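Local atomic coordinates of MdbA protein (Corynebacterium matruchotii ATCC 14266, PDB entry 6BO0), a protein that acts as a thiol-disulfide oxidoreductase of the DsbA family, probably catalysing disulfide bond formation in proteins exported across the membrane. Residues Ala61-Leu66 against Val108-Arg113; Gly70-Asn75 against Ala193-Gln198; Ala96-Ala101 against Asp156-Ile161; Lys167-Asp172 against Arg181-Gly186. All blocks are in the same frame, centred on the assembly; numbering follows the deposited sequence. Where two conformers were deposited one is given.

Contact 1 (Ala61-Leu66 against Val108-Arg113)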
loop_
_atom_site.group_PDB
_atom_site.type_symbol
_atom_site.label_atom_id
_atom_site.label_comp_id
_atom_site.label_asym_id
_atom_site.label_seq_id
_atom_site.Cartn_x
_atom_site.Cartn_y
_atom_site.Cartn_z
ATOM N N ALA A 61 -10.217 -6.064 5.690
ATOM C CA ALA A 61 -10.506 -7.464 6.059
ATOM C C ALA A 61 -11.212 -8.207 4.921
ATOM O O ALA A 61 -10.822 -9.329 4.554
ATOM C CB ALA A 61 -11.343 -7.537 7.312
ATOM N N ASP A 62 -12.199 -7.545 4.299
ATOM C CA ASP A 62 -12.920 -8.171 3.212
ATOM C C ASP A 62 -11.995 -8.346 2.011
ATOM O O ASP A 62 -12.028 -9.371 1.327
ATOM C CB ASP A 62 -14.167 -7.377 2.843
ATOM C CG ASP A 62 -15.287 -7.508 3.875
ATOM O OD1 ASP A 62 -15.294 -8.448 4.724
ATOM O OD2 ASP A 62 -16.195 -6.663 3.805
ATOM N N MET A 63 -11.161 -7.337 1.765
ATOM C CA MET A 63 -10.186 -7.416 0.669
ATOM C C MET A 63 -9.231 -8.605 0.876
ATOM O O MET A 63 -8.917 -9.345 -0.074
ATOM C CB MET A 63 -9.445 -6.085 0.563
ATOM C CG MET A 63 -8.312 -6.119 -0.427
ATOM S SD MET A 63 -7.615 -4.508 -0.800
ATOM C CE MET A 63 -6.660 -4.190 0.655
ATOM N N LYS A 64 -8.693 -8.717 2.084
ATOM C CA LYS A 64 -7.730 -9.782 2.372
ATOM C C LYS A 64 -8.296 -11.173 2.051
ATOM O O LYS A 64 -7.655 -12.013 1.416
ATOM C CB LYS A 64 -7.321 -9.719 3.822
ATOM C CG LYS A 64 -6.212 -10.655 4.207
ATOM C CD LYS A 64 -5.861 -10.411 5.666
ATOM C CE LYS A 64 -4.857 -11.391 6.193
ATOM N NZ LYS A 64 -5.456 -12.717 6.524
ATOM N N LYS A 65 -9.540 -11.383 2.433
ATOM C CA LYS A 65 -10.172 -12.665 2.177
ATOM C C LYS A 65 -10.383 -12.918 0.688
ATOM O O LYS A 65 -10.126 -14.023 0.196
ATOM C CB LYS A 65 -11.490 -12.768 2.917
ATOM C CG LYS A 65 -12.177 -14.118 2.681
ATOM C CD LYS A 65 -13.260 -14.453 3.696
ATOM C CE LYS A 65 -14.038 -15.709 3.304
ATOM N NZ LYS A 65 -13.168 -16.894 3.106
ATOM N N LEU A 66 -10.854 -11.899 -0.031
ATOM C CA LEU A 66 -11.024 -12.038 -1.462
ATOM C C LEU A 66 -9.699 -12.389 -2.145
ATOM O O LEU A 66 -9.674 -13.194 -3.071
ATOM C CB LEU A 66 -11.637 -10.774 -2.065
ATOM C CG LEU A 66 -13.079 -10.464 -1.656
ATOM C CD1 LEU A 66 -13.441 -9.106 -2.191
ATOM C CD2 LEU A 66 -14.056 -11.524 -2.142
ATOM N N VAL A 108 4.664 -8.997 5.936
ATOM C CA VAL A 108 5.254 -7.765 6.450
ATOM C C VAL A 108 4.696 -6.572 5.679
ATOM O O VAL A 108 4.361 -5.539 6.274
ATOM C CB VAL A 108 6.790 -7.844 6.407
ATOM C CG1 VAL A 108 7.407 -6.524 6.845
ATOM C CG2 VAL A 108 7.294 -8.944 7.298
ATOM N N TYR A 109 4.567 -6.709 4.364
ATOM C CA TYR A 109 3.986 -5.643 3.557
ATOM C C TYR A 109 2.577 -5.283 4.038
ATOM O O TYR A 109 2.249 -4.110 4.238
ATOM C CB TYR A 109 3.957 -6.028 2.073
ATOM C CG TYR A 109 3.222 -4.986 1.267
ATOM C CD1 TYR A 109 3.781 -3.749 1.002
ATOM C CD2 TYR A 109 1.933 -5.201 0.838
ATOM C CE1 TYR A 109 3.084 -2.764 0.307
ATOM C CE2 TYR A 109 1.214 -4.222 0.163
ATOM C CZ TYR A 109 1.793 -3.016 -0.108
ATOM O OH TYR A 109 1.061 -2.072 -0.781
ATOM N N TRP A 110 1.734 -6.299 4.184
ATOM C CA TRP A 110 0.353 -6.075 4.570
ATOM C C TRP A 110 0.256 -5.354 5.910
ATOM O O TRP A 110 -0.486 -4.374 6.064
ATOM C CB TRP A 110 -0.368 -7.426 4.637
ATOM C CG TRP A 110 -1.785 -7.313 5.022
ATOM C CD1 TRP A 110 -2.311 -7.413 6.280
ATOM C CD2 TRP A 110 -2.875 -7.014 4.167
ATOM N NE1 TRP A 110 -3.667 -7.211 6.258
ATOM C CE2 TRP A 110 -4.037 -6.968 4.967
ATOM C CE3 TRP A 110 -2.995 -6.796 2.803
ATOM C CZ2 TRP A 110 -5.283 -6.702 4.435
ATOM C CZ3 TRP A 110 -4.246 -6.539 2.286
ATOM C CH2 TRP A 110 -5.358 -6.498 3.097
ATOM N N ASN A 111 1.003 -5.848 6.886
ATOM C CA ASN A 111 0.975 -5.238 8.204
ATOM C C ASN A 111 1.565 -3.821 8.220
ATOM O O ASN A 111 1.055 -2.936 8.913
ATOM C CB ASN A 111 1.647 -6.133 9.242
ATOM C CG ASN A 111 0.805 -7.328 9.601
ATOM O OD1 ASN A 111 -0.360 -7.175 9.939
ATOM N ND2 ASN A 111 1.372 -8.520 9.500
ATOM N N PHE A 112 2.612 -3.590 7.429
ATOM C CA PHE A 112 3.215 -2.265 7.337
ATOM C C PHE A 112 2.259 -1.276 6.677
ATOM O O PHE A 112 2.114 -0.144 7.141
ATOM C CB PHE A 112 4.542 -2.350 6.598
ATOM C CG PHE A 112 5.406 -1.129 6.733
ATOM C CD1 PHE A 112 6.223 -0.968 7.824
ATOM C CD2 PHE A 112 5.421 -0.154 5.754
ATOM C CE1 PHE A 112 7.046 0.137 7.948
ATOM C CE2 PHE A 112 6.275 0.938 5.852
ATOM C CZ PHE A 112 7.068 1.076 6.965
ATOM N N ARG A 113 1.590 -1.714 5.614
ATOM C CA ARG A 113 0.599 -0.852 4.958
ATOM C C ARG A 113 -0.528 -0.504 5.922
ATOM O O ARG A 113 -0.963 0.653 5.992
ATOM C CB ARG A 113 0.064 -1.516 3.689
ATOM C CG ARG A 113 -1.086 -0.775 3.047
ATOM C CD ARG A 113 -1.522 -1.379 1.735
ATOM N NE ARG A 113 -2.717 -0.705 1.218
ATOM C CZ ARG A 113 -3.967 -0.999 1.555
ATOM N NH1 ARG A 113 -4.240 -1.997 2.370
ATOM N NH2 ARG A 113 -4.958 -0.255 1.083
#
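Met63 and Lys64 meet Trp110 and Arg113 between two nearly antiparallel helix segments (165°) whose axes come no nearer than 13.2 Å, a gap that the long side chains span. Trp110 reaches across with its indole. Lys64 lays its aliphatic chain over one face of the ring: CB is 3.7 Å from Trp110 CZ2, and CD stands 3.5 Å above the Trp110 ring plane, offset toward the rim. The Lys64 ammonium then turns off to Glu68, while Trp110 NE1 donates to Glu15, a bond that should limit rotation of the indole. Met63 and Trp110 run alongside one another, heading opposite ways. A bend about its CG-SD bond (chi3 76°) carries the Met63 methyl between two neighbours, with Met63 CE 3.6 Å from Trp110 CH2 and also 3.7 Å from Arg113 NH1. Arg113 comes from the opposite direction, and the methyl meets its guanidinium obliquely; that group is paired with Glu45 and Asp60, two acids that would be expected to balance this buried charge. Helix 51-68 closely follows Cys49, and the interface joins this thioredoxin-fold helix to helix 106-118 of the helical insertion, the two-part arrangement characteristic of DsbA-like oxidoreductases.

Contact 2 (Gly70-Asn75 against Ala193-Gln198)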
loop_
_atom_site.group_PDB
_atom_site.type_symbol
_atom_site.label_atom_id
_atom_site.label_comp_id
_atom_site.label_asym_id
_atom_site.label_seq_id
_atom_site.Cartn_x
_atom_site.Cartn_y
_atom_site.Cartn_z
ATOM N N GLY A 70 -8.656 -16.251 -3.980
ATOM C CA GLY A 70 -8.437 -16.305 -5.405
ATOM C C GLY A 70 -9.522 -15.610 -6.200
ATOM O O GLY A 70 -9.554 -15.719 -7.435
ATOM N N LYS A 71 -10.301 -14.756 -5.532
ATOM C CA LYS A 71 -11.379 -14.027 -6.221
ATOM C C LYS A 71 -10.900 -12.757 -6.918
ATOM O O LYS A 71 -11.499 -12.341 -7.914
ATOM C CB LYS A 71 -12.519 -13.659 -5.253
ATOM C CG LYS A 71 -13.159 -14.823 -4.521
ATOM C CD LYS A 71 -13.927 -15.759 -5.440
ATOM C CE LYS A 71 -15.283 -15.197 -5.823
ATOM N NZ LYS A 71 -16.109 -16.169 -6.611
ATOM N N VAL A 72 -9.821 -12.164 -6.411
ATOM C CA VAL A 72 -9.291 -10.932 -6.942
ATOM C C VAL A 72 -7.767 -10.961 -6.930
ATOM O O VAL A 72 -7.136 -11.652 -6.108
ATOM C CB VAL A 72 -9.730 -9.676 -6.124
ATOM C CG1 VAL A 72 -11.242 -9.517 -6.149
ATOM C CG2 VAL A 72 -9.225 -9.705 -4.687
ATOM N N LYS A 73 -7.219 -10.209 -7.885
ATOM C CA LYS A 73 -5.820 -9.815 -7.917
ATOM C C LYS A 73 -5.869 -8.319 -7.637
ATOM O O LYS A 73 -6.452 -7.559 -8.415
ATOM C CB LYS A 73 -5.228 -10.064 -9.312
ATOM C CG LYS A 73 -3.847 -9.469 -9.547
ATOM C CD LYS A 73 -3.359 -9.663 -10.968
ATOM C CE LYS A 73 -2.741 -11.032 -11.150
ATOM N NZ LYS A 73 -2.254 -11.229 -12.545
ATOM N N VAL A 74 -5.254 -7.882 -6.531
ATOM C CA VAL A 74 -5.279 -6.473 -6.150
ATOM C C VAL A 74 -3.966 -5.821 -6.548
ATOM O O VAL A 74 -2.878 -6.308 -6.186
ATOM C CB VAL A 74 -5.547 -6.295 -4.644
ATOM C CG1 VAL A 74 -5.250 -4.874 -4.182
ATOM C CG2 VAL A 74 -6.975 -6.662 -4.291
ATOM N N ASN A 75 -4.081 -4.732 -7.285
ATOM C CA ASN A 75 -2.941 -3.861 -7.588
ATOM C C ASN A 75 -3.026 -2.622 -6.717
ATOM O O ASN A 75 -3.873 -1.744 -6.944
ATOM C CB ASN A 75 -3.003 -3.449 -9.048
ATOM C CG ASN A 75 -2.717 -4.580 -10.000
ATOM O OD1 ASN A 75 -1.915 -5.461 -9.732
ATOM N ND2 ASN A 75 -3.348 -4.520 -11.164
ATOM N N ALA A 193 -16.145 2.424 -0.722
ATOM C CA ALA A 193 -16.199 1.834 0.608
ATOM C C ALA A 193 -16.842 0.462 0.606
ATOM O O ALA A 193 -16.601 -0.307 1.542
ATOM C CB ALA A 193 -16.952 2.756 1.556
ATOM N N THR A 194 -17.660 0.154 -0.416
ATOM C CA THR A 194 -18.328 -1.135 -0.500
ATOM C C THR A 194 -17.850 -1.950 -1.703
ATOM O O THR A 194 -18.522 -2.898 -2.115
ATOM C CB THR A 194 -19.870 -0.962 -0.525
ATOM O OG1 THR A 194 -20.239 -0.279 -1.722
ATOM C CG2 THR A 194 -20.389 -0.166 0.684
ATOM N N TRP A 195 -16.671 -1.642 -2.258
ATOM C CA TRP A 195 -16.260 -2.392 -3.440
ATOM C C TRP A 195 -16.183 -3.907 -3.231
ATOM O O TRP A 195 -16.512 -4.642 -4.145
ATOM C CB TRP A 195 -14.981 -1.827 -4.089
ATOM C CG TRP A 195 -13.674 -2.209 -3.440
ATOM C CD1 TRP A 195 -12.904 -1.424 -2.635
ATOM C CD2 TRP A 195 -12.975 -3.467 -3.543
ATOM N NE1 TRP A 195 -11.788 -2.082 -2.242
ATOM C CE2 TRP A 195 -11.806 -3.350 -2.770
ATOM C CE3 TRP A 195 -13.215 -4.675 -4.208
ATOM C CZ2 TRP A 195 -10.892 -4.400 -2.651
ATOM C CZ3 TRP A 195 -12.334 -5.703 -4.074
ATOM C CH2 TRP A 195 -11.179 -5.570 -3.306
ATOM N N PRO A 196 -15.777 -4.392 -2.036
ATOM C CA PRO A 196 -15.698 -5.846 -1.910
ATOM C C PRO A 196 -17.057 -6.534 -2.141
ATOM O O PRO A 196 -17.094 -7.656 -2.639
ATOM C CB PRO A 196 -15.175 -6.037 -0.486
ATOM C CG PRO A 196 -14.291 -4.830 -0.292
ATOM C CD PRO A 196 -15.161 -3.738 -0.867
ATOM N N SER A 197 -18.147 -5.843 -1.826
ATOM C CA SER A 197 -19.478 -6.395 -2.023
ATOM C C SER A 197 -19.845 -6.557 -3.499
ATOM O O SER A 197 -20.867 -7.159 -3.810
ATOM C CB SER A 197 -20.535 -5.545 -1.303
ATOM O OG SER A 197 -20.760 -4.304 -1.922
ATOM N N GLN A 198 -19.058 -6.002 -4.406
ATOM C CA GLN A 198 -19.266 -6.253 -5.855
ATOM C C GLN A 198 -18.740 -7.571 -6.326
ATOM O O GLN A 198 -19.053 -7.990 -7.431
ATOM C CB GLN A 198 -18.573 -5.183 -6.652
ATOM C CG GLN A 198 -19.037 -3.827 -6.239
ATOM C CD GLN A 198 -19.496 -2.947 -7.329
ATOM O OE1 GLN A 198 -19.569 -3.325 -8.515
ATOM N NE2 GLN A 198 -19.814 -1.745 -6.951
#
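Val72 and Val74 are the residues of 70-75 that reach Trp195, and the approach to them begins at Gly70, whose positive phi (86°) and two bonds back into the last helical turn close helix 51-68 with a Schellman motif. After Lys71 the chain becomes a strand. Val72 directs CG1 to the edge of the indole, near its plane, with Val72 CG1 4.5 Å from Trp195 CZ3. Lys73 faces the other way; in the conformer given, its side chain lies on strand 27-31, while its backbone bonds to strand 39-45. At Val74 the side chain again points to the indole: Val74 CG2 comes obliquely to within 4.5 Å of Trp195 CH2. Asn75, again on the reverse side, bonds to Asp42. The contact is thus light, burying only 80 Å² and involving the six-membered end of the indole. Trp195 also has the next residue above one face, Pro196 CD lying 3.3 Å from the Trp195 ring plane. The turn that carries it is tied by Thr194 O, which accepts from Ser197 N (3.0 Å) and from Ser197 OG (2.7 Å), the latter in the carbonyl plane, with a C=O...OG angle of 148°. A C-terminal segment with helical backbone angles, packed beside helix 51-68 on one face of the central sheet, is consistent with the thioredoxin fold.

Contact 3 (Ala96-Ala101 against Asp156-Ile161)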
loop_
_atom_site.group_PDB
_atom_site.type_symbol
_atom_site.label_atom_id
_atom_site.label_comp_id
_atom_site.label_asym_id
_atom_site.label_seq_id
_atom_site.Cartn_x
_atom_site.Cartn_y
_atom_site.Cartn_z
ATOM N N ALA A 96 9.106 3.389 1.710
ATOM C CA ALA A 96 9.289 2.323 2.683
ATOM C C ALA A 96 8.402 1.115 2.385
ATOM O O ALA A 96 8.881 -0.019 2.368
ATOM C CB ALA A 96 9.011 2.831 4.087
ATOM N N ALA A 97 7.115 1.360 2.140
ATOM C CA ALA A 97 6.206 0.268 1.853
ATOM C C ALA A 97 6.576 -0.455 0.560
ATOM O O ALA A 97 6.481 -1.688 0.482
ATOM C CB ALA A 97 4.778 0.765 1.799
ATOM N N TYR A 98 7.023 0.303 -0.447
ATOM C CA TYR A 98 7.429 -0.269 -1.729
ATOM C C TYR A 98 8.630 -1.176 -1.578
ATOM O O TYR A 98 8.723 -2.231 -2.204
ATOM C CB TYR A 98 7.721 0.853 -2.733
ATOM C CG TYR A 98 8.261 0.384 -4.045
ATOM C CD1 TYR A 98 7.423 -0.127 -5.021
ATOM C CD2 TYR A 98 9.628 0.430 -4.307
ATOM C CE1 TYR A 98 7.927 -0.601 -6.220
ATOM C CE2 TYR A 98 10.132 -0.038 -5.497
ATOM C CZ TYR A 98 9.267 -0.547 -6.456
ATOM O OH TYR A 98 9.782 -0.995 -7.654
ATOM N N THR A 99 9.566 -0.761 -0.746
ATOM C CA THR A 99 10.772 -1.543 -0.480
ATOM C C THR A 99 10.400 -2.905 0.108
ATOM O O THR A 99 10.938 -3.953 -0.289
ATOM C CB THR A 99 11.703 -0.792 0.489
ATOM O OG1 THR A 99 12.033 0.486 -0.050
ATOM C CG2 THR A 99 12.982 -1.559 0.744
ATOM N N ILE A 100 9.453 -2.887 1.054
ATOM C CA ILE A 100 8.974 -4.137 1.637
ATOM C C ILE A 100 8.233 -4.978 0.576
ATOM O O ILE A 100 8.428 -6.191 0.486
ATOM C CB ILE A 100 8.079 -3.854 2.857
ATOM C CG1 ILE A 100 8.857 -3.095 3.931
ATOM C CG2 ILE A 100 7.474 -5.098 3.417
ATOM C CD1 ILE A 100 8.004 -2.541 5.045
ATOM N N ALA A 101 7.395 -4.328 -0.220
ATOM C CA ALA A 101 6.666 -5.044 -1.267
ATOM C C ALA A 101 7.604 -5.746 -2.228
ATOM O O ALA A 101 7.307 -6.858 -2.672
ATOM C CB ALA A 101 5.772 -4.097 -2.040
ATOM N N ASP A 156 14.139 6.826 -5.670
ATOM C CA ASP A 156 13.957 7.299 -7.025
ATOM C C ASP A 156 13.045 6.372 -7.829
ATOM O O ASP A 156 12.213 6.836 -8.613
ATOM C CB ASP A 156 15.318 7.492 -7.675
ATOM C CG ASP A 156 16.083 8.701 -7.092
ATOM O OD1 ASP A 156 15.484 9.526 -6.353
ATOM O OD2 ASP A 156 17.282 8.832 -7.384
ATOM N N GLU A 157 13.184 5.066 -7.633
ATOM C CA GLU A 157 12.294 4.105 -8.268
ATOM C C GLU A 157 10.844 4.389 -7.868
ATOM O O GLU A 157 9.931 4.375 -8.701
ATOM C CB GLU A 157 12.724 2.725 -7.859
ATOM C CG GLU A 157 12.032 1.577 -8.562
ATOM C CD GLU A 157 12.818 0.277 -8.426
ATOM O OE1 GLU A 157 14.021 0.260 -8.751
ATOM O OE2 GLU A 157 12.256 -0.738 -8.026
ATOM N N PHE A 158 10.633 4.690 -6.589
ATOM C CA PHE A 158 9.304 4.985 -6.102
ATOM C C PHE A 158 8.744 6.268 -6.718
ATOM O O PHE A 158 7.562 6.348 -7.019
ATOM C CB PHE A 158 9.262 5.064 -4.570
ATOM C CG PHE A 158 7.877 5.419 -4.088
ATOM C CD1 PHE A 158 6.868 4.458 -4.090
ATOM C CD2 PHE A 158 7.544 6.725 -3.791
ATOM C CE1 PHE A 158 5.565 4.804 -3.770
ATOM C CE2 PHE A 158 6.237 7.075 -3.476
ATOM C CZ PHE A 158 5.251 6.108 -3.475
ATOM N N LYS A 159 9.579 7.288 -6.910
ATOM C CA LYS A 159 9.095 8.507 -7.575
ATOM C C LYS A 159 8.462 8.163 -8.926
ATOM O O LYS A 159 7.397 8.700 -9.294
ATOM C CB LYS A 159 10.218 9.531 -7.757
ATOM C CG LYS A 159 10.672 10.221 -6.474
ATOM C CD LYS A 159 11.759 11.250 -6.762
ATOM C CE LYS A 159 12.707 11.437 -5.583
ATOM N NZ LYS A 159 13.619 12.590 -5.811
ATOM N N LYS A 160 9.116 7.285 -9.676
ATOM C CA LYS A 160 8.578 6.864 -10.968
ATOM C C LYS A 160 7.315 6.011 -10.812
ATOM O O LYS A 160 6.386 6.130 -11.613
ATOM C CB LYS A 160 9.633 6.110 -11.791
ATOM C CG LYS A 160 9.119 5.665 -13.162
ATOM C CD LYS A 160 10.236 5.248 -14.095
ATOM C CE LYS A 160 9.806 4.261 -15.164
ATOM N NZ LYS A 160 8.570 4.570 -15.894
ATOM N N ILE A 161 7.288 5.101 -9.838
ATOM C CA ILE A 161 6.057 4.312 -9.533
ATOM C C ILE A 161 4.871 5.282 -9.373
ATOM O O ILE A 161 3.800 5.112 -9.964
ATOM C CB ILE A 161 6.235 3.505 -8.172
ATOM C CG1 ILE A 161 7.266 2.374 -8.267
ATOM C CG2 ILE A 161 4.882 2.992 -7.634
ATOM C CD1 ILE A 161 6.847 1.200 -9.111
#
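Tyr98 is the hub through which helix 89-103 meets Glu157, Phe158 and Ile161 of helix 155-172; the segments lie almost perpendicular (99°), with axes 10.1 Å apart at closest approach. The polar part is a single short hydrogen bond, Tyr98 OH giving its proton to Glu157 OE2 at 2.5 Å. The oxygen sits at the edge of the phenol, in the ring plane, and receives the bond on its anti lone pair; carboxylate and ring planes are 80° apart. Glu157 comes in straight and nearly square to the tyrosine, and its OE2 is also salt-bridged to Lys102, whose charge would be expected to stabilise the carboxylate. Helix 89-103 belongs to the helical insertion of this DsbA-type thioredoxin fold, so the phenol joins the insertion to helix 155-172, which returns to the sheet. The apolar part is graded along the same side chain. Near the backbone, Tyr98 CB touches Phe158 CD1 at 3.9 Å. Further out lies Ile161: chi1 puts its CG1 beside the backbone N, and the turn at chi2 (-70°) brings Ile161 CD1 to 3.6 Å from Tyr98 CE1. Phe158 continues onto Asn91 and Thr95 of helix 89-103.

Contact 4 (Lys167-Asp172 against Arg181-Gly186)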
loop_
_atom_site.group_PDB
_atom_site.type_symbol
_atom_site.label_atom_id
_atom_site.label_comp_id
_atom_site.label_asym_id
_atom_site.label_seq_id
_atom_site.Cartn_x
_atom_site.Cartn_y
_atom_site.Cartn_z
ATOM N N LYS A 167 -0.301 8.796 -14.016
ATOM C CA LYS A 167 -0.524 8.809 -15.468
ATOM C C LYS A 167 -1.583 7.778 -15.858
ATOM O O LYS A 167 -2.456 8.052 -16.683
ATOM C CB LYS A 167 0.781 8.526 -16.196
ATOM C CG LYS A 167 1.760 9.692 -16.140
ATOM C CD LYS A 167 3.133 9.347 -16.699
ATOM C CE LYS A 167 4.114 10.466 -16.368
ATOM N NZ LYS A 167 5.502 10.211 -16.838
ATOM N N LYS A 168 -1.505 6.582 -15.278
ATOM C CA LYS A 168 -2.487 5.544 -15.556
ATOM C C LYS A 168 -3.876 5.960 -15.092
ATOM O O LYS A 168 -4.866 5.740 -15.788
ATOM C CB LYS A 168 -2.075 4.213 -14.918
ATOM C CG LYS A 168 -2.996 3.064 -15.289
ATOM C CD LYS A 168 -2.516 1.724 -14.751
ATOM C CE LYS A 168 -3.524 0.605 -14.951
ATOM N NZ LYS A 168 -3.969 0.468 -16.356
ATOM N N LEU A 169 -3.973 6.548 -13.905
ATOM C CA LEU A 169 -5.256 6.972 -13.392
ATOM C C LEU A 169 -5.885 8.013 -14.303
ATOM O O LEU A 169 -7.081 7.958 -14.588
ATOM C CB LEU A 169 -5.084 7.517 -11.966
ATOM C CG LEU A 169 -6.343 8.073 -11.312
ATOM C CD1 LEU A 169 -7.473 7.049 -11.305
ATOM C CD2 LEU A 169 -6.052 8.563 -9.908
ATOM N N GLU A 170 -5.081 8.971 -14.754
ATOM C CA GLU A 170 -5.579 10.016 -15.631
ATOM C C GLU A 170 -6.121 9.419 -16.927
ATOM O O GLU A 170 -7.181 9.826 -17.405
ATOM C CB GLU A 170 -4.468 11.031 -15.896
ATOM C CG GLU A 170 -4.924 12.245 -16.694
ATOM C CD GLU A 170 -3.905 13.369 -16.687
ATOM O OE1 GLU A 170 -2.699 13.085 -16.822
ATOM O OE2 GLU A 170 -4.319 14.539 -16.552
ATOM N N LYS A 171 -5.412 8.437 -17.480
ATOM C CA LYS A 171 -5.811 7.808 -18.743
ATOM C C LYS A 171 -7.055 6.928 -18.589
ATOM O O LYS A 171 -7.892 6.888 -19.484
ATOM C CB LYS A 171 -4.650 6.944 -19.254
ATOM C CG LYS A 171 -4.827 6.267 -20.604
ATOM C CD LYS A 171 -3.530 5.561 -20.985
ATOM C CE LYS A 171 -3.749 4.347 -21.872
ATOM N NZ LYS A 171 -2.495 3.550 -22.004
ATOM N N ASP A 172 -7.153 6.190 -17.485
ATOM C CA ASP A 172 -8.171 5.143 -17.333
ATOM C C ASP A 172 -9.458 5.637 -16.713
ATOM O O ASP A 172 -10.512 5.015 -16.869
ATOM C CB ASP A 172 -7.650 4.041 -16.421
ATOM C CG ASP A 172 -6.608 3.152 -17.074
ATOM O OD1 ASP A 172 -6.262 3.343 -18.263
ATOM O OD2 ASP A 172 -6.140 2.234 -16.368
ATOM N N ARG A 181 -9.135 5.850 -5.383
ATOM C CA ARG A 181 -9.947 5.434 -6.534
ATOM C C ARG A 181 -9.826 3.940 -6.678
ATOM O O ARG A 181 -8.736 3.404 -6.488
ATOM C CB ARG A 181 -9.460 6.107 -7.836
ATOM C CG ARG A 181 -9.265 7.597 -7.722
ATOM C CD ARG A 181 -10.550 8.378 -7.715
ATOM N NE ARG A 181 -11.079 8.456 -9.068
ATOM C CZ ARG A 181 -10.639 9.251 -10.036
ATOM N NH1 ARG A 181 -9.718 10.185 -9.803
ATOM N NH2 ARG A 181 -11.168 9.149 -11.242
ATOM N N VAL A 182 -10.926 3.273 -7.006
ATOM C CA VAL A 182 -10.953 1.836 -7.188
ATOM C C VAL A 182 -11.563 1.503 -8.524
ATOM O O VAL A 182 -12.612 2.055 -8.891
ATOM C CB VAL A 182 -11.753 1.145 -6.062
ATOM C CG1 VAL A 182 -11.817 -0.362 -6.255
ATOM C CG2 VAL A 182 -11.159 1.510 -4.716
ATOM N N PHE A 183 -10.895 0.593 -9.233
ATOM C CA PHE A 183 -11.380 0.062 -10.501
ATOM C C PHE A 183 -11.468 -1.450 -10.380
ATOM O O PHE A 183 -10.570 -2.078 -9.823
ATOM C CB PHE A 183 -10.441 0.400 -11.675
ATOM C CG PHE A 183 -10.349 1.853 -11.990
ATOM C CD1 PHE A 183 -9.700 2.731 -11.133
ATOM C CD2 PHE A 183 -10.858 2.347 -13.180
ATOM C CE1 PHE A 183 -9.624 4.075 -11.442
ATOM C CE2 PHE A 183 -10.774 3.675 -13.483
ATOM C CZ PHE A 183 -10.155 4.546 -12.616
ATOM N N ILE A 184 -12.542 -2.037 -10.906
ATOM C CA ILE A 184 -12.671 -3.485 -11.016
ATOM C C ILE A 184 -12.739 -3.837 -12.500
ATOM O O ILE A 184 -13.616 -3.350 -13.207
ATOM C CB ILE A 184 -13.919 -4.032 -10.289
ATOM C CG1 ILE A 184 -13.865 -3.705 -8.784
ATOM C CG2 ILE A 184 -14.055 -5.531 -10.529
ATOM C CD1 ILE A 184 -15.095 -4.110 -8.001
ATOM N N ASP A 185 -11.777 -4.622 -12.964
ATOM C CA ASP A 185 -11.633 -4.942 -14.395
ATOM C C ASP A 185 -11.766 -3.680 -15.246
ATOM O O ASP A 185 -12.412 -3.671 -16.287
ATOM C CB ASP A 185 -12.600 -6.041 -14.797
ATOM C CG ASP A 185 -12.184 -7.395 -14.234
ATOM O OD1 ASP A 185 -10.965 -7.612 -13.967
ATOM O OD2 ASP A 185 -13.067 -8.252 -14.059
ATOM N N GLY A 186 -11.102 -2.621 -14.810
ATOM C CA GLY A 186 -11.021 -1.408 -15.569
ATOM C C GLY A 186 -12.185 -0.448 -15.486
ATOM O O GLY A 186 -12.166 0.582 -16.152
#
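Leu169 fills the angle between Arg181 and Phe183, where the last turns of helix 155-172 cover strand 181-184 at 63°; this is helix-on-sheet packing of the thioredoxin fold. In the first shell, both methyls of Leu169 rest on Arg181. Leu169 CD2 is 4.0 Å from Arg181 CG, and CD1 stands over the centre of the Arg181 guanidinium, 4.0 Å above its plane. CD1 alone also meets the Phe183 ring, at its edge, 3.7 Å from Phe183 CE1. Further along the helix, Asp172 O approaches the same ring obliquely, 3.7 Å from Phe183 CE2. The next shell sets these groups. Arg181 folds back on itself at chi2 (-75°) and chi3 (-77°), which lets one residue offer both its CG and its guanidinium face to the leucine. That flat group is held by salt bridges to Glu188 and Asp174 and by Gln176 O and Ser178, so the methyl packs on a group whose charge is probably largely offset by these acids. Backbone bonds between Arg181 and Tyr44 and between Phe183 and Asp42 fix the strand against strand 39-45. At the helix end, Lys168 NZ reaches Asp172 OD2 at 2.8 Å, on the syn lone pair of that oxygen.

All four contacts are largely buried, but contacts 1 and 3 lie nearer the chain centre, on opposite sides of it, whereas contacts 2 and 4 sit farther out. Contacts 1 and 3 tie the helical insertion to helices 51-68 and 155-172, and meet through Phe112 and Tyr109 against helix 89-103. Contacts 3 and 4 use opposite ends of helix 155-172 without touching (nearest atoms about 6 Å apart). Contacts 2 and 4 dress opposite faces of the sheet: Val182, directed away from that helix, touches Trp195. Met63 SD, 3.8 Å from Trp195 CZ2, joins contacts 1 and 2. Contact 2 is purely apolar, contacts 1 and 4 pack hydrocarbon against arginines paired with acids, and contact 3 alone crosses its segments with a hydrogen bond.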